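Local coordinates for protein thiamine-monophosphate kinase (Stenotrophomonas maltophilia, PDB 6XEP) that probably catalyses the ATP- and magnesium-dependent phosphorylation of thiamine monophosphate to thiamine diphosphate, the active form of vitamin B1, at residues A[39-44]-A[90-95]; A[211-216]-A[294-299]; A[230-235]-A[311-316]; A[254-259]-A[263-268]. All coordinates share one frame; numbering follows the deposited sequence. Where two conformers were deposited one is given.

In the fold
From the N terminus, contact 1 comes first: it brings strand 89-99 back to the short strand 40-41 and closes a 45-residue loop within the N-terminal AIR synthase-like region. The other three share the C-terminal region. Contact 2 opens at helix 208-214 and contact 3 at helix 228-239; contact 4 then opens and closes between adjacent helices, 254-259 and 262-271. Next contact 2 closes at the end of helix 287-297, and contact 3 last, at strand 312-315. Contacts 2 and 3 therefore cross, and both span contact 4. Contacts 3 and 4 also meet directly, where Arg266 lies against Val315 and Asp316, joining helix 262-271 to the sheet margin.

Contact 1: residues A[39-44]-A[90-95]; sequences ALLQPR and PAWCTL
Leu41 lies over one face of the Trp92 indole, a CH-pi contact between the two-stranded 30-31/40-41 sheet and a classic beta bulge in the four-stranded sheet, where Ala91 and Trp92 both face Met142. Leu41 can be followed outward. Its CB sits 4.0 Å from the centroid of the six-membered ring and 14° off the ring normal, which places it over the face of that ring, offset toward the rim of the indole as a whole. A chi1 of -42° turns CG away from the carbonyl carbon, and the two methyls then spread over the rest of the bicycle. CD1 comes to 3.9 Å from Trp92 CD2, at the ring junction, while CD2 reaches over the pyrrole, 4.1 Å from Trp92 CD1. On the opposite face the CB of Ala91 lies over the centre, so the indole is held between two aliphatic groups.

The benzo edge meets the following residues. Gln42 O approaches Trp92 CZ2 at 3.7 Å near the ring plane, and Pro43 CA touches Trp92 CH2 at the same edge, with the proline ring crossing the indole at about a right angle. Trp92 NE1 is hydrogen-bonded to Asp29 OD2, which fixes the ring's rotation from the pyrrole side. Leu41 also packs on Val51 of the second subunit, placing the contact beside the dimer interface. Past the indole, Gln42 turns its amide onto the next residue: NE2 donates to Pro43 O at 3.2 Å, nearly straight at 172°, in the carbonyl plane and on a lone pair.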
loop_
_atom_site.group_PDB
_atom_site.type_symbol
_atom_site.label_atom_id
_atom_site.label_comp_id
_atom_site.label_asym_id
_atom_site.label_seq_id
_atom_site.Cartn_x
_atom_site.Cartn_y
_atom_site.Cartn_z
ATOM N N ALA A 39 11.126 9.721 1.128
ATOM C CA ALA A 39 10.790 10.748 2.099
ATOM C C ALA A 39 11.011 10.237 3.517
ATOM O O ALA A 39 10.783 9.064 3.818
ATOM C CB ALA A 39 9.340 11.183 1.936
ATOM N N LEU A 40 11.452 11.127 4.389
ATOM C CA LEU A 40 11.507 10.842 5.817
ATOM C C LEU A 40 10.305 11.524 6.457
ATOM O O LEU A 40 10.116 12.732 6.286
ATOM C CB LEU A 40 12.813 11.339 6.435
ATOM C CG LEU A 40 14.106 10.788 5.828
ATOM C CD1 LEU A 40 15.296 11.603 6.286
ATOM C CD2 LEU A 40 14.281 9.367 6.253
ATOM N N LEU A 41 9.493 10.757 7.183
ATOM C CA LEU A 41 8.278 11.279 7.793
ATOM C C LEU A 41 8.439 11.406 9.304
ATOM O O LEU A 41 9.047 10.540 9.953
ATOM C CB LEU A 41 7.089 10.379 7.488
ATOM C CG LEU A 41 7.053 9.883 6.040
ATOM C CD1 LEU A 41 6.018 8.785 5.888
ATOM C CD2 LEU A 41 6.774 11.040 5.101
ATOM N N GLN A 42 7.891 12.489 9.861
ATOM C CA GLN A 42 7.954 12.731 11.300
ATOM C C GLN A 42 6.565 12.590 11.913
ATOM O O GLN A 42 5.733 13.505 11.782
ATOM C CB GLN A 42 8.528 14.117 11.597
ATOM C CG GLN A 42 8.734 14.372 13.086
ATOM C CD GLN A 42 9.639 13.340 13.729
ATOM O OE1 GLN A 42 10.839 13.298 13.458
ATOM N NE2 GLN A 42 9.069 12.498 14.585
ATOM N N PRO A 43 6.255 11.478 12.577
ATOM C CA PRO A 43 4.946 11.347 13.224
ATOM C C PRO A 43 4.851 12.298 14.403
ATOM O O PRO A 43 5.857 12.788 14.918
ATOM C CB PRO A 43 4.913 9.886 13.693
ATOM C CG PRO A 43 6.073 9.210 12.973
ATOM C CD PRO A 43 7.088 10.281 12.770
ATOM N N ARG A 44 3.623 12.559 14.842
ATOM C CA ARG A 44 3.472 13.252 16.120
ATOM C C ARG A 44 3.709 12.270 17.262
ATOM O O ARG A 44 3.127 11.178 17.297
ATOM C CB ARG A 44 2.103 13.914 16.239
ATOM C CG ARG A 44 1.847 14.967 15.150
ATOM C CD ARG A 44 0.528 15.683 15.407
ATOM N NE ARG A 44 0.237 16.735 14.440
ATOM C CZ ARG A 44 -0.859 17.492 14.474
ATOM N NH1 ARG A 44 -1.049 18.429 13.552
ATOM N NH2 ARG A 44 -1.771 17.314 15.425
ATOM N N PRO A 90 -5.904 12.657 8.281
ATOM C CA PRO A 90 -5.000 12.172 7.227
ATOM C C PRO A 90 -3.660 12.898 7.243
ATOM O O PRO A 90 -3.577 14.099 7.518
ATOM C CB PRO A 90 -5.767 12.467 5.929
ATOM C CG PRO A 90 -7.190 12.606 6.326
ATOM C CD PRO A 90 -7.170 13.170 7.725
ATOM N N ALA A 91 -2.602 12.137 6.961
ATOM C CA ALA A 91 -1.239 12.649 6.994
ATOM C C ALA A 91 -0.528 12.355 5.680
ATOM O O ALA A 91 -0.174 13.280 4.943
ATOM C CB ALA A 91 -0.464 12.037 8.167
ATOM N N TRP A 92 -0.313 11.075 5.387
ATOM C CA TRP A 92 0.520 10.665 4.265
ATOM C C TRP A 92 -0.142 9.509 3.520
ATOM O O TRP A 92 -0.981 8.784 4.064
ATOM C CB TRP A 92 1.917 10.235 4.727
ATOM C CG TRP A 92 2.508 11.067 5.816
ATOM C CD1 TRP A 92 2.900 12.373 5.721
ATOM C CD2 TRP A 92 2.835 10.650 7.151
ATOM N NE1 TRP A 92 3.433 12.800 6.915
ATOM C CE2 TRP A 92 3.393 11.768 7.812
ATOM C CE3 TRP A 92 2.693 9.453 7.854
ATOM C CZ2 TRP A 92 3.816 11.722 9.140
ATOM C CZ3 TRP A 92 3.117 9.404 9.182
ATOM C CH2 TRP A 92 3.664 10.538 9.809
ATOM N N CYS A 93 0.249 9.323 2.259
ATOM C CA CYS A 93 -0.218 8.135 1.553
ATOM C C CYS A 93 0.811 7.663 0.538
ATOM O O CYS A 93 1.725 8.397 0.145
ATOM C CB CYS A 93 -1.568 8.380 0.872
ATOM S SG CYS A 93 -1.542 9.643 -0.367
ATOM N N THR A 94 0.655 6.406 0.124
ATOM C CA THR A 94 1.438 5.840 -0.969
ATOM C C THR A 94 0.487 5.399 -2.066
ATOM O O THR A 94 -0.697 5.158 -1.835
ATOM C CB THR A 94 2.281 4.640 -0.535
ATOM O OG1 THR A 94 1.421 3.621 -0.028
ATOM C CG2 THR A 94 3.324 5.052 0.530
ATOM N N LEU A 95 1.023 5.311 -3.274
ATOM C CA LEU A 95 0.231 4.944 -4.440
ATOM C C LEU A 95 1.018 3.927 -5.236
ATOM O O LEU A 95 2.139 4.216 -5.653
ATOM C CB LEU A 95 -0.058 6.175 -5.293
ATOM C CG LEU A 95 -0.681 5.982 -6.664
ATOM C CD1 LEU A 95 -2.100 5.462 -6.526
ATOM C CD2 LEU A 95 -0.642 7.318 -7.357
#

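Contact 2: residues A[211-216]-A[294-299]; sequences GLRLRA and AESLDL
Arg213 spreads its guanidinium over the side chain of Leu297 while one edge points to Ser296. The first shell is small. Leu297 CD2 lies 3.6 Å from Arg213 CZ and almost directly above it, so a single methyl covers the centre of one face. At the edge, Ser296 OG lies near the guanidinium plane and accepts a weak hydrogen bond from Arg213 NH2, 3.4 Å long and bent to 148°.

One shell out, torsions and backbone set these positions. The arginine chain, extended from CG to NE, and the leucine side chain together bridge the 10.0 Å between Arg213 CA and Leu297 CA. Ser296 turns OG opposite its backbone N (chi1 -179°), toward the arginine. Leu297 is the last residue of helix 287-297, and Asp298 follows with positive phi. Leu299 N returns to Ala294 O at 3.1 Å, alongside a weak bond from Asp298 N to Glu295 O.

Leu297 also packs on Thr209 and Leu210 of helix 208-214, so the same two helices meet beside the arginine. Arginine and serine are exposed and the leucine is partly covered, a surface contact between helix 208-214 and the C-terminal end of helix 287-297, which is closed by a Schellman motif.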
loop_
_atom_site.group_PDB
_atom_site.type_symbol
_atom_site.label_atom_id
_atom_site.label_comp_id
_atom_site.label_asym_id
_atom_site.label_seq_id
_atom_site.Cartn_x
_atom_site.Cartn_y
_atom_site.Cartn_z
ATOM N N GLY A 211 -15.738 13.542 10.225
ATOM C CA GLY A 211 -15.102 12.532 11.056
ATOM C C GLY A 211 -14.256 13.130 12.159
ATOM O O GLY A 211 -14.248 12.632 13.290
ATOM N N LEU A 212 -13.582 14.236 11.863
ATOM C CA LEU A 212 -12.718 14.908 12.825
ATOM C C LEU A 212 -13.491 15.661 13.885
ATOM O O LEU A 212 -12.884 16.116 14.859
ATOM C CB LEU A 212 -11.793 15.886 12.111
ATOM C CG LEU A 212 -10.673 15.238 11.304
ATOM C CD1 LEU A 212 -9.937 16.316 10.573
ATOM C CD2 LEU A 212 -9.720 14.467 12.225
ATOM N N ARG A 213 -14.801 15.820 13.714
ATOM C CA ARG A 213 -15.599 16.483 14.729
ATOM C C ARG A 213 -16.477 15.537 15.521
ATOM O O ARG A 213 -16.894 15.895 16.629
ATOM C CB ARG A 213 -16.465 17.569 14.094
ATOM C CG ARG A 213 -15.598 18.715 13.579
ATOM C CD ARG A 213 -16.358 20.003 13.495
ATOM N NE ARG A 213 -15.731 20.871 12.519
ATOM C CZ ARG A 213 -16.253 22.012 12.081
ATOM N NH1 ARG A 213 -15.592 22.722 11.175
ATOM N NH2 ARG A 213 -17.428 22.438 12.540
ATOM N N LEU A 214 -16.702 14.323 15.013
ATOM C CA LEU A 214 -17.675 13.405 15.605
ATOM C C LEU A 214 -17.239 12.889 16.971
ATOM O O LEU A 214 -18.093 12.502 17.778
ATOM C CB LEU A 214 -17.914 12.222 14.665
ATOM C CG LEU A 214 -18.942 12.447 13.557
ATOM C CD1 LEU A 214 -19.088 11.219 12.668
ATOM C CD2 LEU A 214 -20.275 12.824 14.158
ATOM N N ARG A 215 -15.935 12.864 17.250
ATOM C CA ARG A 215 -15.503 12.363 18.550
ATOM C C ARG A 215 -16.133 13.172 19.665
ATOM O O ARG A 215 -16.435 12.630 20.737
ATOM C CB ARG A 215 -13.977 12.387 18.670
ATOM C CG ARG A 215 -13.452 11.933 20.044
ATOM C CD ARG A 215 -13.774 10.455 20.341
ATOM N NE ARG A 215 -13.218 10.056 21.636
ATOM C CZ ARG A 215 -13.866 10.143 22.795
ATOM N NH1 ARG A 215 -15.113 10.601 22.834
ATOM N NH2 ARG A 215 -13.271 9.767 23.920
ATOM N N ALA A 216 -16.374 14.463 19.417
ATOM C CA ALA A 216 -16.991 15.297 20.436
ATOM C C ALA A 216 -18.482 15.049 20.596
ATOM O O ALA A 216 -19.065 15.537 21.572
ATOM C CB ALA A 216 -16.748 16.774 20.113
ATOM N N ALA A 294 -24.496 20.254 11.448
ATOM C CA ALA A 294 -24.831 20.138 10.036
ATOM C C ALA A 294 -24.846 21.509 9.377
ATOM O O ALA A 294 -24.338 21.673 8.266
ATOM C CB ALA A 294 -26.179 19.435 9.874
ATOM N N GLU A 295 -25.413 22.508 10.053
ATOM C CA GLU A 295 -25.386 23.866 9.516
ATOM C C GLU A 295 -23.959 24.384 9.416
ATOM O O GLU A 295 -23.591 25.040 8.434
ATOM C CB GLU A 295 -26.225 24.792 10.395
ATOM C CG GLU A 295 -27.708 24.453 10.405
ATOM C CD GLU A 295 -28.360 24.670 9.047
ATOM O OE1 GLU A 295 -28.265 25.798 8.518
ATOM O OE2 GLU A 295 -28.953 23.710 8.506
ATOM N N SER A 296 -23.147 24.105 10.436
ATOM C CA SER A 296 -21.771 24.592 10.467
ATOM C C SER A 296 -20.947 24.007 9.327
ATOM O O SER A 296 -20.153 24.719 8.687
ATOM C CB SER A 296 -21.139 24.251 11.816
ATOM O OG SER A 296 -19.803 24.728 11.878
ATOM N N LEU A 297 -21.150 22.727 9.037
ATOM C CA LEU A 297 -20.438 22.016 7.984
ATOM C C LEU A 297 -21.056 22.197 6.609
ATOM O O LEU A 297 -20.453 21.756 5.629
ATOM C CB LEU A 297 -20.402 20.526 8.300
ATOM C CG LEU A 297 -19.644 20.108 9.556
ATOM C CD1 LEU A 297 -19.790 18.621 9.774
ATOM C CD2 LEU A 297 -18.188 20.496 9.411
ATOM N N ASP A 298 -22.241 22.799 6.512
ATOM C CA ASP A 298 -23.005 22.795 5.265
ATOM C C ASP A 298 -23.051 21.376 4.697
ATOM O O ASP A 298 -22.776 21.123 3.517
ATOM C CB ASP A 298 -22.428 23.795 4.250
ATOM C CG ASP A 298 -23.345 24.001 3.047
ATOM O OD1 ASP A 298 -24.555 23.710 3.164
ATOM O OD2 ASP A 298 -22.858 24.427 1.979
ATOM N N LEU A 299 -23.378 20.426 5.582
ATOM C CA LEU A 299 -23.455 19.014 5.251
ATOM C C LEU A 299 -24.693 18.428 5.915
ATOM O O LEU A 299 -24.831 18.507 7.139
ATOM C CB LEU A 299 -22.198 18.277 5.730
ATOM C CG LEU A 299 -22.246 16.753 5.600
ATOM C CD1 LEU A 299 -22.177 16.277 4.134
ATOM C CD2 LEU A 299 -21.134 16.136 6.419
#

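Contact 3: residues A[230-235]-A[311-316]; sequences ADLGHI and QGVHVD
This is an apolar helix-on-sheet contact at the margin of the C-terminal alpha/beta region: helix 228-239 meets strand 312-315, an outermost strand of the six-stranded mixed sheet. The evidence is concentrated on Val313, whose two methyls go to different partners. CG2 presses against the helix backbone, 3.3 Å from Gly233 CA and 3.4 Å from Gly233 N. It also approaches the preceding carbonyl carbon, Leu232 C, at 3.8 Å. With no side chain on Gly233, strand and helix come close, and Gly233 CA lies only 5.6 Å from Val313 CA. The packing is tight at this point.

The other methyl, CG1, meets Leu232 CD2 at 4.1 Å, an ordinary van der Waals distance. Leu232 points from the helix toward the strand with CG opposite its backbone N (chi1 -178°), and the two side chains cross obliquely. Leu232 continues inward onto Ala243 and Val245 of the neighbouring strand 242-245, so the valine methyls extend an apolar layer already present between helix and sheet.

Strand 312-315 is held in place by backbone hydrogen bonds to strand 242-245, which runs parallel to it. The imidazole of His314 is stacked with that of His244. On the far side of the helix, Asp231 OD2 accepts from the backbone N atoms of Ser225 and Asp226, both predicted ligand-site residues. Val313 thus packs a methyl directly on the helix backbone at Gly233, in an alpha/beta layer of the PurM-like C-terminal fold.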
loop_
_atom_site.group_PDB
_atom_site.type_symbol
_atom_site.label_atom_id
_atom_site.label_comp_id
_atom_site.label_asym_id
_atom_site.label_seq_id
_atom_site.Cartn_x
_atom_site.Cartn_y
_atom_site.Cartn_z
ATOM N N ALA A 230 -25.516 -3.181 5.537
ATOM C CA ALA A 230 -24.313 -3.956 5.808
ATOM C C ALA A 230 -23.422 -3.237 6.811
ATOM O O ALA A 230 -22.960 -3.839 7.786
ATOM C CB ALA A 230 -23.551 -4.213 4.501
ATOM N N ASP A 231 -23.214 -1.933 6.614
ATOM C CA ASP A 231 -22.273 -1.194 7.446
ATOM C C ASP A 231 -22.859 -0.867 8.815
ATOM O O ASP A 231 -22.175 -1.016 9.838
ATOM C CB ASP A 231 -21.808 0.058 6.698
ATOM C CG ASP A 231 -20.841 -0.286 5.566
ATOM O OD1 ASP A 231 -19.816 -0.942 5.850
ATOM O OD2 ASP A 231 -21.133 0.033 4.402
ATOM N N LEU A 232 -24.126 -0.463 8.878
ATOM C CA LEU A 232 -24.755 -0.344 10.190
ATOM C C LEU A 232 -24.777 -1.690 10.898
ATOM O O LEU A 232 -24.663 -1.752 12.128
ATOM C CB LEU A 232 -26.174 0.193 10.037
ATOM C CG LEU A 232 -26.988 0.445 11.285
ATOM C CD1 LEU A 232 -26.192 1.309 12.239
ATOM C CD2 LEU A 232 -28.280 1.132 10.845
ATOM N N GLY A 233 -24.896 -2.767 10.127
ATOM C CA GLY A 233 -24.766 -4.112 10.674
ATOM C C GLY A 233 -23.498 -4.336 11.464
ATOM O O GLY A 233 -23.505 -5.052 12.467
ATOM N N HIS A 234 -22.381 -3.759 11.011
ATOM C CA HIS A 234 -21.150 -3.852 11.792
ATOM C C HIS A 234 -21.288 -3.138 13.136
ATOM O O HIS A 234 -20.805 -3.636 14.157
ATOM C CB HIS A 234 -19.966 -3.262 11.020
ATOM C CG HIS A 234 -19.699 -3.929 9.713
ATOM N ND1 HIS A 234 -19.812 -5.290 9.537
ATOM C CD2 HIS A 234 -19.325 -3.421 8.514
ATOM C CE1 HIS A 234 -19.521 -5.593 8.283
ATOM N NE2 HIS A 234 -19.219 -4.477 7.642
ATOM N N ILE A 235 -21.936 -1.969 13.167
ATOM C CA ILE A 235 -22.135 -1.308 14.460
ATOM C C ILE A 235 -22.992 -2.175 15.381
ATOM O O ILE A 235 -22.684 -2.357 16.565
ATOM C CB ILE A 235 -22.754 0.091 14.281
ATOM C CG1 ILE A 235 -21.761 1.034 13.601
ATOM C CG2 ILE A 235 -23.128 0.681 15.646
ATOM C CD1 ILE A 235 -22.263 2.474 13.510
ATOM N N GLN A 311 -30.942 -7.694 18.754
ATOM C CA GLN A 311 -29.805 -7.932 17.868
ATOM C C GLN A 311 -30.203 -7.588 16.444
ATOM O O GLN A 311 -31.372 -7.739 16.057
ATOM C CB GLN A 311 -29.342 -9.405 17.911
ATOM C CG GLN A 311 -28.923 -9.890 19.291
ATOM C CD GLN A 311 -27.576 -9.328 19.743
ATOM O OE1 GLN A 311 -26.788 -8.825 18.929
ATOM N NE2 GLN A 311 -27.306 -9.416 21.043
ATOM N N GLY A 312 -29.206 -7.160 15.667
ATOM C CA GLY A 312 -29.318 -7.043 14.228
ATOM C C GLY A 312 -29.868 -5.703 13.769
ATOM O O GLY A 312 -30.449 -4.931 14.532
ATOM N N VAL A 313 -29.685 -5.441 12.474
ATOM C CA VAL A 313 -30.266 -4.263 11.837
ATOM C C VAL A 313 -31.690 -4.570 11.420
ATOM O O VAL A 313 -31.975 -5.632 10.866
ATOM C CB VAL A 313 -29.437 -3.828 10.622
ATOM C CG1 VAL A 313 -29.967 -2.481 10.118
ATOM C CG2 VAL A 313 -28.035 -3.706 11.020
ATOM N N HIS A 314 -32.592 -3.642 11.705
ATOM C CA HIS A 314 -33.993 -3.782 11.371
ATOM C C HIS A 314 -34.343 -2.654 10.417
ATOM O O HIS A 314 -33.785 -1.556 10.510
ATOM C CB HIS A 314 -34.905 -3.681 12.586
ATOM C CG HIS A 314 -34.670 -4.718 13.638
ATOM N ND1 HIS A 314 -33.475 -4.837 14.317
ATOM C CD2 HIS A 314 -35.510 -5.623 14.190
ATOM C CE1 HIS A 314 -33.578 -5.805 15.212
ATOM N NE2 HIS A 314 -34.802 -6.297 15.156
ATOM N N VAL A 315 -35.251 -2.943 9.496
ATOM C CA VAL A 315 -35.876 -1.926 8.663
ATOM C C VAL A 315 -37.357 -1.981 8.957
ATOM O O VAL A 315 -37.992 -3.033 8.779
ATOM C CB VAL A 315 -35.621 -2.134 7.162
ATOM C CG1 VAL A 315 -36.302 -1.030 6.378
ATOM C CG2 VAL A 315 -34.129 -2.171 6.839
ATOM N N ASP A 316 -37.913 -0.850 9.397
ATOM C CA ASP A 316 -39.331 -0.782 9.720
ATOM C C ASP A 316 -39.740 -1.946 10.626
ATOM O O ASP A 316 -40.791 -2.565 10.449
ATOM C CB ASP A 316 -40.158 -0.744 8.433
ATOM C CG ASP A 316 -39.801 0.451 7.548
ATOM O OD1 ASP A 316 -39.074 1.368 8.018
ATOM O OD2 ASP A 316 -40.223 0.463 6.370
#

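Contact 4: residues A[254-259]-A[263-268]; sequences HALREL and DDARDC
Leu256 and Ala265 form the close part of this contact, where two consecutive helices, 254-259 and 262-271, fold against each other. Their CA atoms are the nearest pair of the two segments, Leu256 CA to Ala265 CA 6.3 Å, a spacing made possible by the small alanine. Leu256 CG stands 4.1 Å from Ala265 CB, and its CD2 is equally far from Ala265 O, so the leucine touches the backbone of the second helix as well as the alanine methyl. One turn further on, the same CD2 touches Cys268 CB at 4.3 Å. With CG opposite the backbone N (chi1 -174°), the leucine extends across the gap and feeds one branch between Ala265 and Cys268. No hydrogen bond crosses; the side chains that meet are apolar, with one methyl also against the carbonyl oxygen of Ala265.

Helix 170-179 packs against the same buried residues: Leu256 lies on Asp170 and Cys268 on Ala172 and Arg176. Asp267 extends this link with a salt bridge from OD2 to Arg176 NH2.

The outer side is looser. Arg257 and Arg266 point their CB atoms away from the partner helix and are exposed. Arg266 instead reaches toward Asp316 of the sheet margin in a long, weak ion pair. Apolar residues inward and charged ones outward mark a pair of consecutive amphipathic helices, joined by a short turn and inclined well off antiparallel, here packed beside helix 170-179.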
loop_
_atom_site.group_PDB
_atom_site.type_symbol
_atom_site.label_atom_id
_atom_site.label_comp_id
_atom_site.label_asym_id
_atom_site.label_seq_id
_atom_site.Cartn_x
_atom_site.Cartn_y
_atom_site.Cartn_z
ATOM N N HIS A 254 -32.527 14.567 -4.602
ATOM C CA HIS A 254 -33.474 14.950 -5.642
ATOM C C HIS A 254 -33.316 14.060 -6.868
ATOM O O HIS A 254 -34.294 13.505 -7.383
ATOM C CB HIS A 254 -33.252 16.415 -6.012
ATOM C CG HIS A 254 -34.179 16.920 -7.068
ATOM N ND1 HIS A 254 -35.447 17.382 -6.783
ATOM C CD2 HIS A 254 -34.021 17.050 -8.408
ATOM C CE1 HIS A 254 -36.031 17.773 -7.902
ATOM N NE2 HIS A 254 -35.189 17.578 -8.903
ATOM N N ALA A 255 -32.074 13.907 -7.334
ATOM C CA ALA A 255 -31.827 13.178 -8.574
ATOM C C ALA A 255 -32.207 11.709 -8.445
ATOM O O ALA A 255 -32.795 11.131 -9.368
ATOM C CB ALA A 255 -30.360 13.323 -8.978
ATOM N N LEU A 256 -31.867 11.089 -7.314
ATOM C CA LEU A 256 -32.201 9.682 -7.130
ATOM C C LEU A 256 -33.708 9.496 -7.120
ATOM O O LEU A 256 -34.235 8.614 -7.799
ATOM C CB LEU A 256 -31.571 9.154 -5.843
ATOM C CG LEU A 256 -31.743 7.639 -5.647
ATOM C CD1 LEU A 256 -31.109 6.890 -6.819
ATOM C CD2 LEU A 256 -31.148 7.147 -4.332
ATOM N N ARG A 257 -34.422 10.357 -6.400
ATOM C CA ARG A 257 -35.875 10.248 -6.393
ATOM C C ARG A 257 -36.464 10.529 -7.774
ATOM O O ARG A 257 -37.454 9.897 -8.163
ATOM C CB ARG A 257 -36.459 11.194 -5.341
ATOM C CG ARG A 257 -37.618 10.587 -4.584
ATOM C CD ARG A 257 -38.246 11.569 -3.612
ATOM N NE ARG A 257 -37.621 11.608 -2.286
ATOM C CZ ARG A 257 -37.788 10.684 -1.339
ATOM N NH1 ARG A 257 -38.522 9.602 -1.571
ATOM N NH2 ARG A 257 -37.202 10.830 -0.161
ATOM N N GLU A 258 -35.848 11.435 -8.545
ATOM C CA GLU A 258 -36.399 11.800 -9.846
ATOM C C GLU A 258 -36.170 10.721 -10.902
ATOM O O GLU A 258 -37.031 10.511 -11.762
ATOM C CB GLU A 258 -35.800 13.122 -10.317
ATOM C CG GLU A 258 -36.543 13.753 -11.459
ATOM C CD GLU A 258 -37.851 14.393 -11.021
ATOM O OE1 GLU A 258 -38.747 14.554 -11.874
ATOM O OE2 GLU A 258 -37.980 14.737 -9.823
ATOM N N LEU A 259 -35.026 10.032 -10.865
ATOM C CA LEU A 259 -34.618 9.179 -11.974
ATOM C C LEU A 259 -34.857 7.697 -11.734
ATOM O O LEU A 259 -34.852 6.923 -12.699
ATOM C CB LEU A 259 -33.133 9.395 -12.290
ATOM C CG LEU A 259 -32.769 10.780 -12.832
ATOM C CD1 LEU A 259 -31.283 10.854 -13.155
ATOM C CD2 LEU A 259 -33.629 11.143 -14.043
ATOM N N ASP A 263 -39.326 1.979 -5.513
ATOM C CA ASP A 263 -38.724 0.769 -4.959
ATOM C C ASP A 263 -37.220 0.719 -5.233
ATOM O O ASP A 263 -36.425 0.428 -4.332
ATOM C CB ASP A 263 -39.410 -0.473 -5.529
ATOM C CG ASP A 263 -40.842 -0.658 -5.018
ATOM O OD1 ASP A 263 -41.252 0.029 -4.060
ATOM O OD2 ASP A 263 -41.552 -1.508 -5.575
ATOM N N ASP A 264 -36.815 0.983 -6.482
ATOM C CA ASP A 264 -35.393 0.988 -6.817
ATOM C C ASP A 264 -34.636 2.022 -5.998
ATOM O O ASP A 264 -33.534 1.752 -5.518
ATOM C CB ASP A 264 -35.188 1.258 -8.310
ATOM C CG ASP A 264 -35.682 0.121 -9.199
ATOM O OD1 ASP A 264 -36.022 -0.960 -8.676
ATOM O OD2 ASP A 264 -35.736 0.320 -10.431
ATOM N N ALA A 265 -35.195 3.228 -5.850
ATOM C CA ALA A 265 -34.510 4.246 -5.053
ATOM C C ALA A 265 -34.360 3.788 -3.609
ATOM O O ALA A 265 -33.310 3.986 -2.988
ATOM C CB ALA A 265 -35.269 5.572 -5.116
ATOM N N ARG A 266 -35.408 3.182 -3.054
ATOM C CA ARG A 266 -35.322 2.677 -1.692
ATOM C C ARG A 266 -34.250 1.604 -1.570
ATOM O O ARG A 266 -33.484 1.585 -0.603
ATOM C CB ARG A 266 -36.682 2.131 -1.265
ATOM C CG ARG A 266 -36.743 1.594 0.148
ATOM C CD ARG A 266 -38.136 1.001 0.370
ATOM N NE ARG A 266 -38.413 0.666 1.764
ATOM C CZ ARG A 266 -38.302 -0.556 2.277
ATOM N NH1 ARG A 266 -37.910 -1.570 1.512
ATOM N NH2 ARG A 266 -38.584 -0.764 3.555
ATOM N N ASP A 267 -34.181 0.696 -2.541
ATOM C CA ASP A 267 -33.183 -0.360 -2.472
ATOM C C ASP A 267 -31.776 0.212 -2.573
ATOM O O ASP A 267 -30.865 -0.240 -1.872
ATOM C CB ASP A 267 -33.420 -1.379 -3.577
ATOM C CG ASP A 267 -32.457 -2.529 -3.502
ATOM O OD1 ASP A 267 -32.420 -3.186 -2.440
ATOM O OD2 ASP A 267 -31.727 -2.764 -4.487
ATOM N N CYS A 268 -31.578 1.195 -3.454
ATOM C CA CYS A 268 -30.276 1.851 -3.540
ATOM C C CYS A 268 -29.897 2.500 -2.220
ATOM O O CYS A 268 -28.739 2.431 -1.795
ATOM C CB CYS A 268 -30.287 2.901 -4.646
ATOM S SG CYS A 268 -30.326 2.241 -6.336
#